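Local coordinates for phosphoenolpyruvate-protein phosphotransferase (Coxiella burnetii, PDB 3TRC) that probably transfers the phosphoryl group of phosphoenolpyruvate to a histidine of a partner protein, the chain here holding the GAF domain of that larger enzyme, at residues A[44-49]-A[55-60]; A[81-86]-A[127-132]. All blocks are in the same frame, centred on the assembly; numbering follows the deposited sequence.

Contact 1 (A[44-49]-A[55-60]); sequences SLFICD and YVLMAT. With NA (sodium ion), chain C.
The pairs L45-A59 and I47-V56 hydrogen-bond strands 44-49 and 55-60 into an antiparallel hairpin, whose short segments run at 139° to each other. L45 N reaches A59 O at 2.9 Å, and V56 N reaches I47 O at 2.9 Å. Between these pairs the spacing is irregular: L45 O takes M58 N at 2.8 Å and also a weak bond from A59 N at 3.4 Å. M58 and A59 thus both face L45, which defines a classic beta bulge.

On the face carrying S44, F46, C48, Y55, L57 and T60, the F46 ring receives L57 from above. With L57 CG anti to the backbone N (chi1 -180°), the branch carries CD1 to 4.0 Å from the F46 ring centroid and only 16° off its normal, a CH-pi contact. The same methyl touches S44 CB. Farther along, S44 OG and T60 OG1 are hydrogen-bonded at 2.9 Å. At the other end, C48 SG comes to Y55 CE1 at 3.6 Å, an oblique sulfur-aromatic approach. Y55 continues past it to the sodium ion, which lies in the plane of the ring at its edge, 2.7 Å from OH.

On the other face, M58, a selenomethionine, lays its CG against CG1 of I47, and its selenium end leads away; helix 23-37 covers L45, I47 and A59 through L27. D49 OD2 is held by a salt bridge to R72. Antiparallel pairing broken by a single bulge makes this a bulged beta hairpin; it lies in the antiparallel sheet of the GAF domain.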
ATOM      1  N   SER A  44      16.523  -8.437  -3.277  1.00 12.51           N
ATOM      2  CA  SER A  44      16.292  -9.132  -4.537  1.00 10.74           C
ATOM      3  C   SER A  44      14.836  -9.548  -4.654  1.00 13.03           C
ATOM      4  O   SER A  44      14.179  -9.828  -3.652  1.00 14.68           O
ATOM      5  CB  SER A  44      17.191 -10.373  -4.636  1.00 13.52           C
ATOM      6  OG  SER A  44      18.562 -10.004  -4.536  1.00 15.17           O
ATOM      7  N   LEU A  45      14.343  -9.591  -5.884  1.00 11.31           N
ATOM      8  CA  LEU A  45      12.966  -9.986  -6.135  1.00 11.81           C
ATOM      9  C   LEU A  45      12.974 -11.106  -7.163  1.00 11.79           C
ATOM     10  O   LEU A  45      13.557 -10.968  -8.236  1.00 12.44           O
ATOM     11  CB  LEU A  45      12.154  -8.784  -6.628  1.00 16.99           C
ATOM     12  CG  LEU A  45      10.631  -8.923  -6.576  1.00 26.93           C
ATOM     13  CD1 LEU A  45       9.972  -7.553  -6.509  1.00 33.17           C
ATOM     14  CD2 LEU A  45      10.118  -9.723  -7.761  1.00 26.44           C
ATOM     15  N   PHE A  46      12.355 -12.227  -6.801  1.00 12.04           N
ATOM     16  CA  PHE A  46      12.280 -13.392  -7.668  1.00 11.68           C
ATOM     17  C   PHE A  46      10.843 -13.571  -8.105  1.00 12.94           C
ATOM     18  O   PHE A  46       9.917 -13.322  -7.331  1.00 13.21           O
ATOM     19  CB  PHE A  46      12.710 -14.655  -6.915  1.00 12.72           C
ATOM     20  CG  PHE A  46      14.171 -14.692  -6.559  1.00 11.61           C
ATOM     21  CD1 PHE A  46      14.633 -14.102  -5.398  1.00 14.56           C
ATOM     22  CD2 PHE A  46      15.078 -15.344  -7.385  1.00 15.03           C
ATOM     23  CE1 PHE A  46      15.982 -14.149  -5.064  1.00 15.43           C
ATOM     24  CE2 PHE A  46      16.424 -15.389  -7.066  1.00 13.04           C
ATOM     25  CZ  PHE A  46      16.879 -14.800  -5.907  1.00 13.13           C
ATOM     26  N   ILE A  47      10.654 -14.018  -9.338  1.00 12.55           N
ATOM     27  CA  ILE A  47       9.315 -14.341  -9.810  1.00 12.27           C
ATOM     28  C   ILE A  47       9.239 -15.825 -10.159  1.00 13.15           C
ATOM     29  O   ILE A  47      10.186 -16.392 -10.706  1.00 14.99           O
ATOM     30  CB  ILE A  47       8.919 -13.461 -11.012  1.00 15.58           C
ATOM     31  CG1 ILE A  47       8.835 -11.994 -10.573  1.00 18.83           C
ATOM     32  CG2 ILE A  47       7.581 -13.900 -11.583  1.00 14.08           C
ATOM     33  CD1 ILE A  47       8.197 -11.084 -11.606  1.00 23.83           C
ATOM     34  N   CYS A  48       8.116 -16.455  -9.819  1.00 13.17           N
ATOM     35  CA  CYS A  48       7.926 -17.872 -10.119  1.00 13.57           C
ATOM     36  C   CYS A  48       7.830 -18.140 -11.613  1.00 16.48           C
ATOM     37  O   CYS A  48       7.110 -17.446 -12.337  1.00 17.49           O
ATOM     38  CB  CYS A  48       6.657 -18.391  -9.453  1.00 14.05           C
ATOM     39  SG  CYS A  48       6.705 -18.359  -7.672  1.00 16.79           S
ATOM     40  N   ASP A  49       8.558 -19.160 -12.057  1.00 14.48           N
ATOM     41  CA  ASP A  49       8.453 -19.687 -13.417  1.00 13.88           C
ATOM     42  C   ASP A  49       7.865 -21.081 -13.262  1.00 15.33           C
ATOM     43  O   ASP A  49       8.594 -22.059 -13.122  1.00 18.12           O
ATOM     44  CB  ASP A  49       9.843 -19.752 -14.065  1.00 15.99           C
ATOM     45  CG  ASP A  49       9.801 -20.209 -15.515  1.00 22.48           C
ATOM     46  OD1 ASP A  49       8.718 -20.608 -15.994  1.00 25.03           O
ATOM     47  OD2 ASP A  49      10.860 -20.173 -16.174  1.00 21.50           O
ATOM     48  N   TYR A  55      12.361 -20.321  -9.326  1.00 12.54           N
ATOM     49  CA  TYR A  55      12.303 -18.888  -9.101  1.00 13.51           C
ATOM     50  C   TYR A  55      13.332 -18.228  -9.995  1.00 15.17           C
ATOM     51  O   TYR A  55      14.462 -18.695 -10.078  1.00 17.80           O
ATOM     52  CB  TYR A  55      12.660 -18.587  -7.654  1.00 13.19           C
ATOM     53  CG  TYR A  55      11.706 -19.213  -6.687  1.00 13.89           C
ATOM     54  CD1 TYR A  55      10.424 -18.709  -6.567  1.00 18.24           C
ATOM     55  CD2 TYR A  55      12.073 -20.298  -5.905  1.00 14.87           C
ATOM     56  CE1 TYR A  55       9.530 -19.244  -5.703  1.00 21.03           C
ATOM     57  CE2 TYR A  55      11.162 -20.862  -5.022  1.00 16.76           C
ATOM     58  CZ  TYR A  55       9.886 -20.311  -4.936  1.00 19.04           C
ATOM     59  OH  TYR A  55       8.927 -20.791  -4.086  1.00 24.53           O
ATOM     60  N   VAL A  56      12.948 -17.139 -10.653  1.00 12.41           N
ATOM     61  CA  VAL A  56      13.880 -16.405 -11.505  1.00 11.68           C
ATOM     62  C   VAL A  56      14.148 -15.022 -10.933  1.00 11.73           C
ATOM     63  O   VAL A  56      13.221 -14.287 -10.616  1.00 13.80           O
ATOM     64  CB  VAL A  56      13.314 -16.236 -12.925  1.00 15.52           C
ATOM     65  CG1 VAL A  56      14.348 -15.560 -13.826  1.00 17.31           C
ATOM     66  CG2 VAL A  56      12.911 -17.583 -13.489  1.00 19.61           C
ATOM     67  N   LEU A  57      15.417 -14.664 -10.783  1.00 11.11           N
ATOM     68  CA  LEU A  57      15.743 -13.334 -10.279  1.00 13.94           C
ATOM     69  C   LEU A  57      15.289 -12.288 -11.289  1.00 13.57           C
ATOM     70  O   LEU A  57      15.648 -12.356 -12.469  1.00 13.29           O
ATOM     71  CB  LEU A  57      17.246 -13.212 -10.039  1.00 11.07           C
ATOM     72  CG  LEU A  57      17.694 -11.854  -9.508  1.00 11.04           C
ATOM     73  CD1 LEU A  57      17.175 -11.646  -8.085  1.00 13.58           C
ATOM     74  CD2 LEU A  57      19.218 -11.758  -9.546  1.00 11.67           C
HETATM   75  N   MSE A  58      14.498 -11.317 -10.840  1.00 12.46           N
HETATM   76  CA  MSE A  58      13.961 -10.308 -11.757  1.00 14.46           C
HETATM   77  C   MSE A  58      14.379  -8.870 -11.429  1.00 12.05           C
HETATM   78  O   MSE A  58      14.205  -7.961 -12.243  1.00 14.85           O
HETATM   79  CB  MSE A  58      12.436 -10.445 -11.875  1.00 15.75           C
HETATM   80  CG  MSE A  58      11.988 -11.718 -12.613  1.00 19.30           C
HETATM   81 SE   MSE A  58      12.677 -11.868 -14.439  1.00 27.14          SE
HETATM   82  CE  MSE A  58      11.597 -10.467 -15.248  1.00 40.44           C
ATOM     83  N   ALA A  59      14.953  -8.675 -10.246  1.00 11.20           N
ATOM     84  CA  ALA A  59      15.493  -7.381  -9.849  1.00 11.22           C
ATOM     85  C   ALA A  59      16.400  -7.568  -8.648  1.00 12.13           C
ATOM     86  O   ALA A  59      16.132  -8.405  -7.788  1.00 11.70           O
ATOM     87  CB  ALA A  59      14.366  -6.413  -9.508  1.00 14.09           C
ATOM     88  N   THR A  60      17.479  -6.798  -8.589  1.00 11.13           N
ATOM     89  CA  THR A  60      18.351  -6.862  -7.429  1.00 12.75           C
ATOM     90  C   THR A  60      19.087  -5.553  -7.212  1.00 14.69           C
ATOM     91  O   THR A  60      19.400  -4.820  -8.155  1.00 15.24           O
ATOM     92  CB  THR A  60      19.378  -8.020  -7.520  1.00 13.00           C
ATOM     93  OG1 THR A  60      20.031  -8.181  -6.253  1.00 13.87           O
ATOM     94  CG2 THR A  60      20.435  -7.738  -8.595  1.00 12.16           C
TER
HETATM   95 NA    NA C 170       9.493 -23.165  -2.993  1.00 34.94          NA

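Contact 2 (A[81-86]-A[127-132]); sequences GLVGER and LGILVI. With NA (sodium ion), chain C.
The carbonyl oxygen of G81, on the helix whose V83 and G84 meet I129, is held twice: it lies 2.9 Å from the sodium ion and accepts the helical bond of E85 N at 3.0 Å. One turn on, E85 brings its carboxylate back to the same ion, with OE2 at 2.9 Å from it; the bend at chi2 (-58°) folds the chain over rather than extending it. Y55 OH is a further ligand, and G76 also belongs to the site.

No hydrogen bond crosses between helix and strand; the closest contacts are carbon to carbon, within a small 106 Å² of buried surface. I129 points from the strand toward the helix and divides its two ends between neighbouring residues. Its CD1 presses on G84 CA at 3.6 Å, where the helix offers bare backbone, while its CG2 meets V83 CG1 at 4.0 Å. I129 was deposited in two conformers, so these contacts describe one of them. V83 also touches P119 of strand 114-122, which extends the seat across a second strand.

Geometrically, this is a short helix resting on the face of the GAF sheet through an isoleucine, beside a sodium site to which the helix gives a carbonyl and a carboxylate and the hairpin a tyrosine hydroxyl.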
ATOM      1  N   GLY A  81      13.548 -21.254  -1.146  1.00 16.79           N
ATOM      2  CA  GLY A  81      12.542 -22.273  -1.392  1.00 19.18           C
ATOM      3  C   GLY A  81      11.655 -22.491  -0.180  1.00 18.65           C
ATOM      4  O   GLY A  81      10.446 -22.675  -0.301  1.00 17.48           O
ATOM      5  N   LEU A  82      12.250 -22.460   1.007  1.00 14.14           N
ATOM      6  CA  LEU A  82      11.474 -22.676   2.223  1.00 14.85           C
ATOM      7  C   LEU A  82      10.462 -21.550   2.441  1.00 15.88           C
ATOM      8  O   LEU A  82       9.322 -21.803   2.829  1.00 18.20           O
ATOM      9  CB  LEU A  82      12.402 -22.847   3.426  1.00 17.94           C
ATOM     10  CG  LEU A  82      11.754 -23.283   4.738  1.00 20.76           C
ATOM     11  CD1 LEU A  82      10.959 -24.579   4.554  1.00 22.09           C
ATOM     12  CD2 LEU A  82      12.817 -23.433   5.820  1.00 21.15           C
ATOM     13  N   VAL A  83      10.868 -20.308   2.176  1.00 15.49           N
ATOM     14  CA  VAL A  83       9.934 -19.188   2.240  1.00 14.80           C
ATOM     15  C   VAL A  83       8.744 -19.438   1.308  1.00 15.41           C
ATOM     16  O   VAL A  83       7.589 -19.245   1.684  1.00 14.93           O
ATOM     17  CB  VAL A  83      10.595 -17.862   1.817  1.00 14.82           C
ATOM     18  CG1 VAL A  83       9.560 -16.743   1.773  1.00 13.84           C
ATOM     19  CG2 VAL A  83      11.760 -17.510   2.743  1.00 17.59           C
ATOM     20  N   GLY A  84       9.032 -19.876   0.086  1.00 14.48           N
ATOM     21  CA  GLY A  84       7.973 -20.120  -0.880  1.00 15.23           C
ATOM     22  C   GLY A  84       6.989 -21.207  -0.476  1.00 16.48           C
ATOM     23  O   GLY A  84       5.796 -21.105  -0.742  1.00 18.07           O
ATOM     24  N   GLU A  85       7.487 -22.259   0.162  1.00 15.57           N
ATOM     25  CA  GLU A  85       6.627 -23.371   0.549  1.00 15.22           C
ATOM     26  C   GLU A  85       5.855 -23.092   1.831  1.00 16.24           C
ATOM     27  O   GLU A  85       4.724 -23.539   1.991  1.00 17.05           O
ATOM     28  CB  GLU A  85       7.439 -24.655   0.688  1.00 18.10           C
ATOM     29  CG  GLU A  85       8.053 -25.111  -0.617  1.00 20.21           C
ATOM     30  CD  GLU A  85       7.023 -25.344  -1.706  1.00 23.77           C
ATOM     31  OE1 GLU A  85       5.933 -25.875  -1.412  1.00 24.99           O
ATOM     32  OE2 GLU A  85       7.307 -25.014  -2.874  1.00 24.71           O
ATOM     33  N   ARG A  86       6.469 -22.357   2.747  1.00 17.75           N
ATOM     34  CA  ARG A  86       5.772 -21.990   3.971  1.00 17.97           C
ATOM     35  C   ARG A  86       4.697 -20.942   3.708  1.00 19.49           C
ATOM     36  O   ARG A  86       3.708 -20.852   4.441  1.00 21.93           O
ATOM     37  CB  ARG A  86       6.752 -21.463   5.013  1.00 20.29           C
ATOM     38  CG  ARG A  86       7.616 -22.535   5.645  1.00 22.77           C
ATOM     39  CD  ARG A  86       8.281 -21.987   6.890  1.00 26.57           C
ATOM     40  NE  ARG A  86       9.288 -22.898   7.419  1.00 29.45           N
ATOM     41  CZ  ARG A  86      10.177 -22.556   8.344  1.00 30.93           C
ATOM     42  NH1 ARG A  86      10.182 -21.322   8.830  1.00 30.47           N
ATOM     43  NH2 ARG A  86      11.063 -23.443   8.773  1.00 30.99           N
ATOM     44  N   LEU A 127       3.441 -15.905  -6.205  1.00 13.55           N
ATOM     45  CA  LEU A 127       3.914 -15.335  -7.464  1.00 13.20           C
ATOM     46  C   LEU A 127       5.415 -15.089  -7.460  1.00 13.44           C
ATOM     47  O   LEU A 127       6.031 -14.946  -8.516  1.00 14.27           O
ATOM     48  CB  LEU A 127       3.211 -14.008  -7.749  1.00 12.01           C
ATOM     49  CG  LEU A 127       1.694 -14.066  -7.898  1.00 16.38           C
ATOM     50  CD1 LEU A 127       1.158 -12.703  -8.321  1.00 16.33           C
ATOM     51  CD2 LEU A 127       1.295 -15.146  -8.898  1.00 17.53           C
ATOM     52  N   GLY A 128       5.997 -14.995  -6.275  1.00 13.16           N
ATOM     53  CA  GLY A 128       7.413 -14.713  -6.190  1.00 13.96           C
ATOM     54  C   GLY A 128       7.889 -14.606  -4.764  1.00 13.19           C
ATOM     55  O   GLY A 128       7.162 -14.944  -3.825  1.00 13.83           O
ATOM     56  N   ILE A 129       9.120 -14.131  -4.607  0.78 11.96           N
ATOM     57  CA  ILE A 129       9.737 -13.986  -3.296  0.78  9.65           C
ATOM     58  C   ILE A 129      10.532 -12.696  -3.232  0.78 11.73           C
ATOM     59  O   ILE A 129      11.260 -12.358  -4.166  0.78 12.14           O
ATOM     60  CB  ILE A 129      10.713 -15.133  -3.000  0.78 12.63           C
ATOM     61  CG1 ILE A 129      10.085 -16.488  -3.336  0.78 14.39           C
ATOM     62  CG2 ILE A 129      11.166 -15.072  -1.542  0.78 12.35           C
ATOM     63  CD1 ILE A 129       9.085 -16.970  -2.310  0.78 15.71           C
ATOM     64  N   LEU A 130      10.399 -11.983  -2.119  1.00 11.89           N
ATOM     65  CA  LEU A 130      11.200 -10.790  -1.862  1.00 10.56           C
ATOM     66  C   LEU A 130      12.240 -11.137  -0.802  1.00 11.03           C
ATOM     67  O   LEU A 130      11.900 -11.654   0.259  1.00 11.82           O
ATOM     68  CB  LEU A 130      10.297  -9.650  -1.379  1.00 12.63           C
ATOM     69  CG  LEU A 130      10.957  -8.341  -0.940  1.00 13.48           C
ATOM     70  CD1 LEU A 130      11.537  -7.637  -2.152  1.00 15.71           C
ATOM     71  CD2 LEU A 130       9.951  -7.437  -0.227  1.00 13.70           C
ATOM     72  N   VAL A 131      13.509 -10.867  -1.097  1.00  9.88           N
ATOM     73  CA  VAL A 131      14.594 -11.264  -0.203  1.00 11.05           C
ATOM     74  C   VAL A 131      15.416 -10.048   0.190  1.00 11.60           C
ATOM     75  O   VAL A 131      15.995  -9.382  -0.667  1.00 13.45           O
ATOM     76  CB  VAL A 131      15.538 -12.303  -0.842  1.00 13.66           C
ATOM     77  CG1 VAL A 131      16.686 -12.634   0.119  1.00 15.08           C
ATOM     78  CG2 VAL A 131      14.782 -13.570  -1.223  1.00 12.99           C
ATOM     79  N   ILE A 132      15.471  -9.776   1.491  1.00 11.82           N
ATOM     80  CA  ILE A 132      16.215  -8.638   2.012  1.00  8.57           C
ATOM     81  C   ILE A 132      17.363  -9.163   2.879  1.00 11.31           C
ATOM     82  O   ILE A 132      17.170 -10.044   3.704  1.00 13.12           O
ATOM     83  CB  ILE A 132      15.308  -7.696   2.846  1.00 12.93           C
ATOM     84  CG1 ILE A 132      14.054  -7.295   2.055  1.00 12.61           C
ATOM     85  CG2 ILE A 132      16.077  -6.453   3.261  1.00 14.27           C
ATOM     86  CD1 ILE A 132      12.841  -8.177   2.330  1.00 14.69           C
TER
HETATM   87 NA    NA C 170       9.493 -23.165  -2.993  1.00 34.94          NA

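Both contacts are buried and share one sheet: strands 42-49 and 125-134 are neighbours, joined where S44 N meets V131 O at 2.8 Å and F46 N meets I129 O at 2.9 Å, both probable hydrogen bonds. Contact 1 is strand to strand, burying 569 Å² with main-chain bonding; contact 2 is helix to strand, far smaller, with no hydrogen bond across it. Their centres lie 10 Å apart, and Y55 OH packs on G84 CA at 3.4 Å. In contact 2 the polar groups G81 O and E85 OE2 turn to the sodium ion and not to the strand; in contact 1 main-chain bonds join the two segments directly, and Y55 OH adds a ligand to the same ion.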